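Local structure of membrane attack complex assembly inhibitor BGA71 (Borreliella bavariensis, 6FMH) at residues T44-D48 with L83-Y87; Y94-F99 with M180-Y184; Q60-I65 with V104-Q108; T64-L69 with F151-N156; G38-L42 with I76-K80. The protein inhibits assembly of the complement membrane attack complex and, as an outer surface protein of a Lyme disease agent, probably helps the spirochaete withstand complement. One frame throughout, in Å; residues are numbered along the deposited sequence.

Contact 1. Residues T44-D48 with L83-Y87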
# COMPACT_ATOMS: atom_id res chain seq x y z
N THR A 44 -24.45 -8.80 1.83
CA THR A 44 -24.74 -10.25 1.68
C THR A 44 -23.52 -11.18 1.77
O THR A 44 -23.60 -12.25 2.39
CB THR A 44 -25.48 -10.50 0.34
OG1 THR A 44 -26.69 -9.72 0.28
CG2 THR A 44 -25.83 -11.98 0.14
N PHE A 45 -22.39 -10.74 1.23
CA PHE A 45 -21.13 -11.51 1.34
C PHE A 45 -20.49 -11.41 2.73
O PHE A 45 -19.81 -12.33 3.17
CB PHE A 45 -20.12 -11.04 0.31
CG PHE A 45 -20.61 -11.23 -1.08
CD1 PHE A 45 -20.46 -12.46 -1.72
CD2 PHE A 45 -21.36 -10.22 -1.71
CE1 PHE A 45 -20.97 -12.66 -2.96
CE2 PHE A 45 -21.90 -10.44 -2.95
CZ PHE A 45 -21.71 -11.66 -3.59
N LYS A 46 -20.71 -10.26 3.38
CA LYS A 46 -20.28 -10.00 4.73
C LYS A 46 -21.02 -10.88 5.71
O LYS A 46 -20.47 -11.39 6.66
CB LYS A 46 -20.52 -8.52 5.09
CG LYS A 46 -19.44 -7.54 4.67
CD LYS A 46 -19.52 -6.29 5.52
CE LYS A 46 -18.49 -5.22 5.12
NZ LYS A 46 -19.03 -3.84 4.99
N ALA A 47 -22.29 -11.11 5.45
CA ALA A 47 -23.12 -11.92 6.34
C ALA A 47 -22.81 -13.41 6.22
O ALA A 47 -23.31 -14.20 7.01
CB ALA A 47 -24.60 -11.66 6.08
N ASP A 48 -21.97 -13.77 5.24
CA ASP A 48 -21.62 -15.16 4.98
C ASP A 48 -20.57 -15.70 5.95
O ASP A 48 -19.48 -15.16 6.07
CB ASP A 48 -21.13 -15.30 3.54
CG ASP A 48 -20.70 -16.71 3.19
OD1 ASP A 48 -20.70 -17.54 4.09
OD2 ASP A 48 -20.29 -16.98 2.05
N LEU A 83 -25.65 -9.87 -8.14
CA LEU A 83 -24.88 -10.77 -7.32
C LEU A 83 -25.70 -11.40 -6.23
O LEU A 83 -25.50 -12.54 -5.90
CB LEU A 83 -23.66 -10.06 -6.74
CG LEU A 83 -22.63 -9.61 -7.77
CD1 LEU A 83 -21.58 -8.82 -7.05
CD2 LEU A 83 -22.02 -10.76 -8.54
N GLU A 84 -26.66 -10.65 -5.70
CA GLU A 84 -27.54 -11.18 -4.64
C GLU A 84 -28.60 -12.14 -5.14
O GLU A 84 -28.95 -13.09 -4.47
CB GLU A 84 -28.20 -10.03 -3.90
CG GLU A 84 -27.26 -9.38 -2.91
CD GLU A 84 -27.86 -8.17 -2.22
OE1 GLU A 84 -29.03 -7.84 -2.47
OE2 GLU A 84 -27.17 -7.58 -1.37
N THR A 85 -29.09 -11.92 -6.34
CA THR A 85 -29.90 -12.94 -7.01
C THR A 85 -29.12 -14.27 -7.07
O THR A 85 -29.63 -15.30 -6.66
CB THR A 85 -30.23 -12.49 -8.43
OG1 THR A 85 -30.74 -11.14 -8.38
CG2 THR A 85 -31.23 -13.41 -9.11
N LEU A 86 -27.90 -14.22 -7.60
CA LEU A 86 -27.10 -15.42 -7.84
C LEU A 86 -26.77 -16.09 -6.52
O LEU A 86 -26.85 -17.32 -6.42
CB LEU A 86 -25.80 -15.10 -8.60
CG LEU A 86 -25.92 -14.68 -10.05
CD1 LEU A 86 -24.60 -14.22 -10.66
CD2 LEU A 86 -26.51 -15.78 -10.90
N TYR A 87 -26.43 -15.28 -5.52
CA TYR A 87 -26.11 -15.75 -4.18
C TYR A 87 -27.30 -16.43 -3.52
O TYR A 87 -27.17 -17.47 -2.90
CB TYR A 87 -25.68 -14.57 -3.29
CG TYR A 87 -25.17 -14.97 -1.94
CD1 TYR A 87 -26.04 -15.22 -0.87
CD2 TYR A 87 -23.82 -15.09 -1.71
CE1 TYR A 87 -25.58 -15.61 0.38
CE2 TYR A 87 -23.36 -15.44 -0.45
CZ TYR A 87 -24.25 -15.72 0.58
OH TYR A 87 -23.80 -16.09 1.84

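Contact 2. Residues Y94-F99 with M180-Y184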
# COMPACT_ATOMS: atom_id res chain seq x y z
N TYR A 94 -22.07 -20.03 -6.09
CA TYR A 94 -20.64 -20.07 -6.35
C TYR A 94 -20.20 -19.10 -7.43
O TYR A 94 -19.09 -18.59 -7.42
CB TYR A 94 -20.22 -21.50 -6.74
CG TYR A 94 -20.54 -21.87 -8.17
CD1 TYR A 94 -21.81 -22.27 -8.55
CD2 TYR A 94 -19.56 -21.78 -9.15
CE1 TYR A 94 -22.10 -22.60 -9.87
CE2 TYR A 94 -19.83 -22.10 -10.48
CZ TYR A 94 -21.10 -22.52 -10.83
OH TYR A 94 -21.36 -22.82 -12.16
N THR A 95 -21.05 -18.91 -8.40
CA THR A 95 -20.79 -18.02 -9.50
C THR A 95 -20.65 -16.57 -9.03
O THR A 95 -19.80 -15.83 -9.54
CB THR A 95 -21.91 -18.17 -10.50
OG1 THR A 95 -21.98 -19.56 -10.88
CG2 THR A 95 -21.65 -17.33 -11.71
N SER A 96 -21.44 -16.16 -8.03
CA SER A 96 -21.29 -14.84 -7.46
C SER A 96 -19.97 -14.75 -6.76
O SER A 96 -19.25 -13.77 -6.86
CB SER A 96 -22.44 -14.52 -6.48
OG SER A 96 -22.56 -15.50 -5.46
N LYS A 97 -19.67 -15.76 -5.96
CA LYS A 97 -18.39 -15.80 -5.22
C LYS A 97 -17.20 -15.80 -6.15
O LYS A 97 -16.25 -15.05 -5.93
CB LYS A 97 -18.33 -17.03 -4.33
CG LYS A 97 -18.90 -16.79 -2.98
CD LYS A 97 -18.81 -18.03 -2.12
CE LYS A 97 -19.61 -17.86 -0.85
NZ LYS A 97 -20.37 -19.07 -0.49
N GLU A 98 -17.24 -16.64 -7.17
CA GLU A 98 -16.14 -16.67 -8.13
C GLU A 98 -15.94 -15.31 -8.82
O GLU A 98 -14.83 -14.84 -8.95
CB GLU A 98 -16.33 -17.81 -9.16
CG GLU A 98 -15.71 -19.10 -8.65
CD GLU A 98 -16.12 -20.34 -9.42
OE1 GLU A 98 -16.13 -20.32 -10.68
OE2 GLU A 98 -16.31 -21.37 -8.75
N PHE A 99 -17.03 -14.71 -9.30
CA PHE A 99 -16.95 -13.36 -9.87
C PHE A 99 -16.18 -12.41 -8.92
O PHE A 99 -15.34 -11.64 -9.35
CB PHE A 99 -18.36 -12.84 -10.17
CG PHE A 99 -18.39 -11.43 -10.61
CD1 PHE A 99 -18.14 -11.10 -11.93
CD2 PHE A 99 -18.64 -10.40 -9.69
CE1 PHE A 99 -18.15 -9.76 -12.34
CE2 PHE A 99 -18.63 -9.07 -10.09
CZ PHE A 99 -18.39 -8.75 -11.42
N MET A 180 -23.06 -14.74 -16.77
CA MET A 180 -21.94 -14.36 -15.94
C MET A 180 -20.82 -15.35 -16.14
O MET A 180 -19.65 -14.95 -16.24
CB MET A 180 -22.35 -14.33 -14.49
CG MET A 180 -23.30 -13.20 -14.12
SD MET A 180 -22.83 -11.53 -14.51
CE MET A 180 -21.53 -11.23 -13.46
N LYS A 181 -21.16 -16.64 -16.28
CA LYS A 181 -20.15 -17.66 -16.56
C LYS A 181 -19.40 -17.41 -17.90
O LYS A 181 -18.18 -17.53 -17.96
CB LYS A 181 -20.80 -19.05 -16.58
CG LYS A 181 -20.81 -19.72 -15.23
CD LYS A 181 -21.45 -21.10 -15.24
CE LYS A 181 -22.97 -21.01 -15.23
NZ LYS A 181 -23.62 -22.34 -15.00
N GLU A 182 -20.15 -17.11 -18.97
CA GLU A 182 -19.60 -16.99 -20.33
C GLU A 182 -18.84 -15.64 -20.57
O GLU A 182 -18.02 -15.53 -21.50
CB GLU A 182 -20.66 -17.34 -21.41
CG GLU A 182 -21.29 -18.77 -21.25
CD GLU A 182 -20.25 -19.93 -21.15
OE1 GLU A 182 -19.43 -20.05 -22.08
OE2 GLU A 182 -20.25 -20.75 -20.17
N ASN A 183 -19.09 -14.63 -19.74
CA ASN A 183 -18.47 -13.32 -19.94
C ASN A 183 -17.41 -13.02 -18.92
O ASN A 183 -16.76 -11.99 -18.98
CB ASN A 183 -19.55 -12.27 -19.94
CG ASN A 183 -20.48 -12.44 -21.09
OD1 ASN A 183 -20.13 -12.08 -22.26
ND2 ASN A 183 -21.69 -12.87 -20.82
N TYR A 184 -17.29 -13.88 -17.93
CA TYR A 184 -16.26 -13.70 -16.93
C TYR A 184 -15.54 -15.00 -16.65
O TYR A 184 -15.39 -15.38 -15.51
CB TYR A 184 -16.91 -13.07 -15.67
CG TYR A 184 -17.53 -11.70 -16.01
CD1 TYR A 184 -16.74 -10.57 -16.08
CD2 TYR A 184 -18.85 -11.57 -16.27
CE1 TYR A 184 -17.29 -9.34 -16.37
CE2 TYR A 184 -19.41 -10.36 -16.59
CZ TYR A 184 -18.63 -9.24 -16.63
OH TYR A 184 -19.22 -8.00 -16.92

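Contact 3. Residues Q60-I65 with V104-Q108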
# COMPACT_ATOMS: atom_id res chain seq x y z
N GLN A 60 -10.56 -3.82 -1.93
CA GLN A 60 -9.93 -4.17 -3.19
C GLN A 60 -11.01 -4.43 -4.20
O GLN A 60 -11.00 -3.86 -5.30
CB GLN A 60 -9.04 -5.40 -3.04
CG GLN A 60 -7.76 -5.16 -2.28
CD GLN A 60 -7.07 -3.87 -2.65
OE1 GLN A 60 -7.23 -2.83 -1.98
NE2 GLN A 60 -6.32 -3.91 -3.73
N ILE A 61 -11.96 -5.26 -3.80
CA ILE A 61 -13.07 -5.55 -4.68
C ILE A 61 -13.73 -4.27 -5.20
O ILE A 61 -13.91 -4.12 -6.41
CB ILE A 61 -14.09 -6.49 -4.01
CG1 ILE A 61 -13.49 -7.88 -3.85
CG2 ILE A 61 -15.33 -6.63 -4.84
CD1 ILE A 61 -14.13 -8.75 -2.78
N LYS A 62 -14.07 -3.38 -4.29
CA LYS A 62 -14.68 -2.08 -4.63
C LYS A 62 -13.83 -1.16 -5.51
O LYS A 62 -14.36 -0.44 -6.36
CB LYS A 62 -15.05 -1.31 -3.37
CG LYS A 62 -16.22 -1.90 -2.62
CD LYS A 62 -16.34 -1.19 -1.28
CE LYS A 62 -17.50 -1.70 -0.48
NZ LYS A 62 -17.34 -1.28 0.95
N ARG A 63 -12.52 -1.16 -5.29
CA ARG A 63 -11.63 -0.36 -6.13
C ARG A 63 -11.87 -0.69 -7.59
O ARG A 63 -12.06 0.19 -8.43
CB ARG A 63 -10.16 -0.60 -5.78
CG ARG A 63 -9.74 -0.07 -4.41
CD ARG A 63 -8.44 -0.67 -3.76
NE ARG A 63 -7.31 -0.08 -4.45
CZ ARG A 63 -6.02 -0.47 -4.38
NH1 ARG A 63 -5.63 -1.40 -3.55
NH2 ARG A 63 -5.11 0.16 -5.10
N THR A 64 -11.92 -1.98 -7.91
CA THR A 64 -12.12 -2.40 -9.32
C THR A 64 -13.52 -2.15 -9.81
O THR A 64 -13.73 -1.52 -10.81
CB THR A 64 -11.74 -3.89 -9.57
OG1 THR A 64 -10.31 -4.02 -9.64
CG2 THR A 64 -12.27 -4.35 -10.89
N ILE A 65 -14.48 -2.53 -9.00
CA ILE A 65 -15.90 -2.41 -9.38
C ILE A 65 -16.33 -0.98 -9.54
O ILE A 65 -16.81 -0.59 -10.58
CB ILE A 65 -16.83 -3.07 -8.32
CG1 ILE A 65 -16.51 -4.56 -8.13
CG2 ILE A 65 -18.30 -2.88 -8.68
CD1 ILE A 65 -17.28 -5.47 -9.02
N VAL A 104 -12.74 -10.41 -9.91
CA VAL A 104 -12.63 -9.01 -9.58
C VAL A 104 -11.39 -8.79 -8.73
O VAL A 104 -10.60 -7.87 -8.96
CB VAL A 104 -13.91 -8.50 -8.88
CG1 VAL A 104 -13.70 -7.10 -8.33
CG2 VAL A 104 -15.08 -8.49 -9.85
N ALA A 105 -11.21 -9.65 -7.76
CA ALA A 105 -10.16 -9.51 -6.81
C ALA A 105 -8.78 -9.70 -7.44
O ALA A 105 -7.79 -9.14 -6.97
CB ALA A 105 -10.37 -10.50 -5.62
N SER A 106 -8.72 -10.52 -8.47
CA SER A 106 -7.46 -10.85 -9.12
C SER A 106 -7.04 -9.71 -10.01
O SER A 106 -5.88 -9.40 -10.15
CB SER A 106 -7.62 -12.15 -9.92
OG SER A 106 -7.91 -13.25 -9.02
N ILE A 107 -8.02 -9.12 -10.66
CA ILE A 107 -7.79 -7.97 -11.51
C ILE A 107 -7.14 -6.91 -10.67
O ILE A 107 -6.12 -6.35 -11.01
CB ILE A 107 -9.10 -7.52 -12.16
CG1 ILE A 107 -9.47 -8.51 -13.26
CG2 ILE A 107 -8.96 -6.14 -12.77
CD1 ILE A 107 -10.94 -8.50 -13.63
N GLN A 108 -7.69 -6.69 -9.49
CA GLN A 108 -7.12 -5.74 -8.57
C GLN A 108 -5.76 -6.18 -8.10
O GLN A 108 -4.83 -5.37 -8.07
CB GLN A 108 -8.02 -5.57 -7.36
CG GLN A 108 -7.86 -4.26 -6.59
CD GLN A 108 -7.81 -2.96 -7.42
OE1 GLN A 108 -8.68 -2.68 -8.20
NE2 GLN A 108 -6.77 -2.18 -7.22

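Contact 4. Residues T64-L69 with F151-N156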
# COMPACT_ATOMS: atom_id res chain seq x y z
N THR A 64 -11.92 -1.98 -7.91
CA THR A 64 -12.12 -2.40 -9.32
C THR A 64 -13.52 -2.15 -9.81
O THR A 64 -13.73 -1.52 -10.81
CB THR A 64 -11.74 -3.89 -9.57
OG1 THR A 64 -10.31 -4.02 -9.64
CG2 THR A 64 -12.27 -4.35 -10.89
N ILE A 65 -14.48 -2.53 -9.00
CA ILE A 65 -15.90 -2.41 -9.38
C ILE A 65 -16.33 -0.98 -9.54
O ILE A 65 -16.81 -0.59 -10.58
CB ILE A 65 -16.83 -3.07 -8.32
CG1 ILE A 65 -16.51 -4.56 -8.13
CG2 ILE A 65 -18.30 -2.88 -8.68
CD1 ILE A 65 -17.28 -5.47 -9.02
N TYR A 66 -16.11 -0.19 -8.49
CA TYR A 66 -16.60 1.19 -8.43
C TYR A 66 -15.94 2.02 -9.48
O TYR A 66 -16.58 2.90 -10.09
CB TYR A 66 -16.32 1.78 -7.06
CG TYR A 66 -17.23 1.33 -5.92
CD1 TYR A 66 -17.87 0.11 -5.93
CD2 TYR A 66 -17.43 2.15 -4.82
CE1 TYR A 66 -18.66 -0.29 -4.89
CE2 TYR A 66 -18.23 1.78 -3.78
CZ TYR A 66 -18.86 0.55 -3.83
OH TYR A 66 -19.63 0.15 -2.76
N SER A 67 -14.65 1.81 -9.67
CA SER A 67 -13.91 2.58 -10.68
C SER A 67 -14.46 2.15 -12.01
O SER A 67 -14.52 2.96 -12.92
CB SER A 67 -12.37 2.38 -10.61
OG SER A 67 -12.00 1.11 -11.10
N SER A 68 -14.80 0.87 -12.12
CA SER A 68 -15.31 0.34 -13.38
C SER A 68 -16.67 0.89 -13.75
O SER A 68 -16.95 1.17 -14.91
CB SER A 68 -15.38 -1.19 -13.34
OG SER A 68 -14.08 -1.81 -13.35
N LEU A 69 -17.51 1.07 -12.75
CA LEU A 69 -18.83 1.63 -12.92
C LEU A 69 -18.86 3.11 -12.60
O LEU A 69 -19.93 3.71 -12.42
CB LEU A 69 -19.82 0.95 -12.02
CG LEU A 69 -19.90 -0.55 -12.24
CD1 LEU A 69 -20.77 -1.15 -11.15
CD2 LEU A 69 -20.49 -0.82 -13.61
N PHE A 151 -12.13 -5.41 -18.37
CA PHE A 151 -13.18 -5.83 -17.44
C PHE A 151 -14.28 -4.77 -17.25
O PHE A 151 -15.44 -5.10 -17.22
CB PHE A 151 -12.57 -6.17 -16.07
CG PHE A 151 -13.59 -6.31 -14.98
CD1 PHE A 151 -14.27 -7.54 -14.75
CD2 PHE A 151 -13.91 -5.24 -14.17
CE1 PHE A 151 -15.22 -7.66 -13.74
CE2 PHE A 151 -14.85 -5.36 -13.17
CZ PHE A 151 -15.52 -6.56 -12.95
N ALA A 152 -13.89 -3.51 -17.10
CA ALA A 152 -14.81 -2.41 -16.86
C ALA A 152 -15.73 -2.24 -18.06
O ALA A 152 -16.95 -2.06 -17.93
CB ALA A 152 -14.03 -1.14 -16.58
N LYS A 153 -15.13 -2.30 -19.24
CA LYS A 153 -15.91 -2.18 -20.47
C LYS A 153 -16.98 -3.29 -20.43
O LYS A 153 -18.17 -3.01 -20.45
CB LYS A 153 -15.00 -2.30 -21.67
CG LYS A 153 -15.50 -1.60 -22.92
CD LYS A 153 -15.20 -0.09 -22.89
CE LYS A 153 -15.72 0.61 -24.17
NZ LYS A 153 -15.63 2.10 -24.10
N LYS A 154 -16.53 -4.53 -20.21
CA LYS A 154 -17.42 -5.64 -20.09
C LYS A 154 -18.46 -5.47 -19.02
O LYS A 154 -19.61 -5.81 -19.24
CB LYS A 154 -16.65 -6.91 -19.78
CG LYS A 154 -17.41 -8.17 -20.19
CD LYS A 154 -17.14 -8.51 -21.64
CE LYS A 154 -18.09 -9.56 -22.17
NZ LYS A 154 -19.02 -9.07 -23.23
N LEU A 155 -18.07 -4.93 -17.87
CA LEU A 155 -19.01 -4.74 -16.75
C LEU A 155 -20.14 -3.71 -17.05
O LEU A 155 -21.28 -3.88 -16.61
CB LEU A 155 -18.27 -4.35 -15.50
CG LEU A 155 -19.07 -4.21 -14.18
CD1 LEU A 155 -19.91 -5.43 -13.88
CD2 LEU A 155 -18.14 -3.94 -13.03
N ASN A 156 -19.84 -2.71 -17.87
CA ASN A 156 -20.88 -1.75 -18.26
C ASN A 156 -21.88 -2.33 -19.24
O ASN A 156 -23.10 -2.07 -19.16
CB ASN A 156 -20.26 -0.48 -18.74
CG ASN A 156 -19.80 0.34 -17.59
OD1 ASN A 156 -20.61 0.93 -16.90
ND2 ASN A 156 -18.47 0.36 -17.33

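Contact 5. Residues G38-L42 with I76-K80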
# COMPACT_ATOMS: atom_id res chain seq x y z
N GLY A 38 -24.67 4.63 3.12
CA GLY A 38 -25.44 3.43 3.54
C GLY A 38 -25.69 2.33 2.51
O GLY A 38 -26.26 1.30 2.84
N ILE A 39 -25.27 2.52 1.27
CA ILE A 39 -25.23 1.43 0.27
C ILE A 39 -24.23 0.37 0.76
O ILE A 39 -23.05 0.68 0.90
CB ILE A 39 -24.80 1.99 -1.12
CG1 ILE A 39 -24.79 0.98 -2.27
CG2 ILE A 39 -23.40 2.58 -1.08
CD1 ILE A 39 -25.00 1.69 -3.59
N ASN A 40 -24.70 -0.82 1.09
CA ASN A 40 -23.81 -1.83 1.69
C ASN A 40 -23.59 -2.85 0.60
O ASN A 40 -24.25 -3.90 0.52
CB ASN A 40 -24.33 -2.47 3.01
CG ASN A 40 -23.20 -3.00 3.94
OD1 ASN A 40 -22.15 -3.39 3.50
ND2 ASN A 40 -23.47 -2.99 5.26
N PHE A 41 -22.71 -2.48 -0.31
CA PHE A 41 -22.58 -3.19 -1.59
C PHE A 41 -22.38 -4.67 -1.39
O PHE A 41 -22.96 -5.49 -2.10
CB PHE A 41 -21.45 -2.54 -2.42
CG PHE A 41 -21.14 -3.26 -3.69
CD1 PHE A 41 -22.16 -3.59 -4.61
CD2 PHE A 41 -19.85 -3.66 -3.96
CE1 PHE A 41 -21.87 -4.30 -5.77
CE2 PHE A 41 -19.55 -4.37 -5.13
CZ PHE A 41 -20.56 -4.70 -6.02
N LEU A 42 -21.57 -5.05 -0.42
CA LEU A 42 -21.26 -6.45 -0.25
C LEU A 42 -21.85 -7.00 1.02
O LEU A 42 -21.37 -8.01 1.54
CB LEU A 42 -19.74 -6.66 -0.27
CG LEU A 42 -19.03 -6.32 -1.59
CD1 LEU A 42 -17.54 -6.27 -1.38
CD2 LEU A 42 -19.34 -7.30 -2.68
N ILE A 76 -23.95 0.45 -9.39
CA ILE A 76 -23.44 -0.40 -8.36
C ILE A 76 -24.57 -1.17 -7.74
O ILE A 76 -24.40 -2.31 -7.30
CB ILE A 76 -22.75 0.43 -7.25
CG1 ILE A 76 -21.45 1.05 -7.75
CG2 ILE A 76 -22.43 -0.42 -6.01
CD1 ILE A 76 -20.99 2.21 -6.90
N ASN A 77 -25.70 -0.50 -7.57
CA ASN A 77 -26.86 -1.16 -6.98
C ASN A 77 -27.38 -2.27 -7.86
O ASN A 77 -27.80 -3.30 -7.39
CB ASN A 77 -27.98 -0.14 -6.70
CG ASN A 77 -27.76 0.65 -5.43
OD1 ASN A 77 -27.85 1.87 -5.47
ND2 ASN A 77 -27.51 -0.01 -4.32
N THR A 78 -27.36 -2.04 -9.16
CA THR A 78 -27.78 -3.07 -10.12
C THR A 78 -26.89 -4.29 -10.04
O THR A 78 -27.38 -5.45 -10.08
CB THR A 78 -27.67 -2.50 -11.53
OG1 THR A 78 -28.33 -1.22 -11.54
CG2 THR A 78 -28.31 -3.39 -12.53
N LEU A 79 -25.59 -4.04 -9.93
CA LEU A 79 -24.65 -5.12 -9.84
C LEU A 79 -24.89 -5.87 -8.55
O LEU A 79 -24.74 -7.08 -8.47
CB LEU A 79 -23.21 -4.59 -9.88
CG LEU A 79 -22.08 -5.66 -9.72
CD1 LEU A 79 -22.33 -6.95 -10.48
CD2 LEU A 79 -20.75 -5.09 -10.17
N LYS A 80 -25.22 -5.12 -7.51
CA LYS A 80 -25.56 -5.71 -6.21
C LYS A 80 -26.74 -6.68 -6.34
O LYS A 80 -26.73 -7.78 -5.81
CB LYS A 80 -25.88 -4.60 -5.24
CG LYS A 80 -26.35 -5.06 -3.91
CD LYS A 80 -26.42 -3.92 -2.89
CE LYS A 80 -27.07 -4.46 -1.63
NZ LYS A 80 -27.02 -3.50 -0.50

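Contact 1. Residues T44-D48 with L83-Y87
Y87 lies with one ring face under the methyl of T44. This CH-pi contact helps seat the short helix 43-46 on helix 73-88 in the all-helical BbCRASP-1-type fold. T44 CG2 is 3.6 Å from the centroid of the Y87 ring and 20° off its normal. Y87 also turns a ring edge toward the face of F45. The two rings form a T-shaped pair, with centroids 5.5 Å apart and planes at 76°. F45 meets L83 too, F45 CZ lying 4.0 Å from L83 CB. One phenylalanine thus bridges two residues a helical turn apart. Beyond this side, L83 packs on F99 and I100 of helix 90-123, so the aromatic cluster joins the wider core. D48 follows the short helix and reaches the far end of the tyrosine, with D48 CB 3.3 Å from Y87 OH. The polar side of the contact is a single bond between side chains: T44 OG1 donates to E84 OE2 at 2.7 Å.

Contact 2. Residues Y94-F99 with M180-Y184
Y94 starts the contact at its exposed end. Its side chain reaches across to the aliphatic part of K181, with Y94 OH 3.5 Å from K181 CD. T95 comes next and points toward helix 173-183. Its methyl fits between two neighbouring residues: T95 CG2 is 4.1 Å from M180 CB and 4.3 Å from K181 CG. S96 turns away, to L86 and Y87 of helix 73-88. One turn after T95, F99 forms the buried end of the contact. M180 CE approaches F99 CD1 at 3.7 Å, an off-centre CH-pi contact 4.1 Å from the F99 ring centroid. The edge of F99 also meets the face of Y184 in a T-shaped stack, with centroids 5.3 Å apart and planes at 88°. Y184 is the last residue of the segment, and its hydroxyl is hydrogen-bonded to T158 of helix 127-163. F99 itself packs on F151 of that helix and on L83 of helix 73-88. No hydrogen bond links the two segments; apolar and aromatic contacts join them. This is helix-on-helix packing within an all-alpha BbCRASP-1-type domain, where the C-terminal helix 173-183 closes over the long helix 90-123.

Contact 3. Residues Q60-I65 with V104-Q108
V104 is at the apolar centre. Its CG1 methyl lies 3.9 Å from I61 CG2 and 3.8 Å from I65 CG1, so one valine meets two residues a turn apart on helix 55-68. I61 CG1 also lies 4.4 Å from A105 CB. The small A105 fits a close crossing, with the I61 and A105 CA atoms only 5.4 Å apart. A105 also packs on I123 of the second subunit. The short helical segments cross nearly at right angles, at 85°, with their axes 8.3 Å apart. At the polar edge, T64 OG1 donates a 2.6 Å hydrogen bond to Q108 OE1. Beyond it, the Q108 amide lies over one face of the R63 guanidinium, with Q108 NE2 3.4 Å from R63 CZ. R63 NH1 is held by Q60 OE1 at 2.7 Å and also forms a salt bridge to D112. In this all-helical fold, the buried crossing thus joins apolar packing to one direct hydrogen bond, and the buried charge of R63 is met by D112.

Contact 4. Residues T64-L69 with F151-N156
F151 opens the contact with its ring directed at helix 55-68. F151 CE2 is 3.6 Å from T64 CG2. At the ring edge, F151 CZ lies 4.4 Å from I65 CD1 and F151 CD2 lies 3.5 Å from S68 OG. The same ring packs on F99, V104 and I107 of helix 90-123. A152 follows at the closest backbone approach, its CA only 4.5 Å from that of S68. The small side chain permits this, with A152 CB 3.3 Å from S68 OG. S68 OG donates to T64 O at 2.6 Å, a bond back into its own helix. The contact belongs to the helical core of a BbCRASP-1-type fold, where the end of helix 55-68 crosses the long helix 127-163. The short helical segments cross at 68°, with axes 9.5 Å apart. K153 faces away. L155, one turn after F151, brings its CG to 3.7 Å from L69 CD2 and its CD2 to 3.9 Å from S68 CB. N156 ends the segment. Its OD1 is hydrogen-bonded to K75 of helix 73-88. Its ND2 donates to S68 O in the last turn of helix 55-68 at 3.0 Å, and to A152 O at 2.9 Å.

Contact 5. Residues G38-L42 with I76-K80
This is a loop-on-helix contact, partly buried, in an all-helical BbCRASP-1-type fold. The connection between helix 12-36 and helix 43-46 runs across helix 73-88, and two apolar side chains fasten it there. I39 points toward the helix and places its CD1 4.1 Å from I76 CG2. Beyond the segments, both I39 and I76 touch I34 of helix 12-36. F41 reaches deeper. F41 CD1 is 3.5 Å from I76 CG2, and F41 CZ is 4.1 Å from L79 CG, which lies at the ring edge. The phenylalanine ring therefore meets side chains from successive turns of the helix. The tip of the ring also packs on I65 of helix 55-68, which ties the loop to the protein interior. K80 flanks the ring, with K80 CB 3.9 Å from F41 CD1. L42 turns away and sits at the N-cap position of helix 43-46. The loop backbone is also held by a polar bond at the outer side. The K80 side chain is fully extended, all four chi angles near 180°, and K80 NZ donates to N40 O at 3.0 Å.

How the contacts relate
Contact 3 lies nearest the centre of the chain, about 2 Å from it, and all its touching residues are buried. Contact 4 comes next at about 7 Å and shares T64 and I65 with it. Helix 55-68 thus crosses two long helices at adjoining sites. Contacts 1 and 2, with centres at about 17 and 13 Å, are mostly buried; contact 5, at about 14 Å, is only partly buried and shares helix 73-88 with contact 1. F99 links contact 2 inward, packing on I65, L79 and L83. Contacts 1 and 2 rely on T-shaped aromatic pairs. Contacts 1 and 3 each have one side-chain hydrogen bond, contacts 4 and 5 one to a backbone carbonyl, contact 2 none.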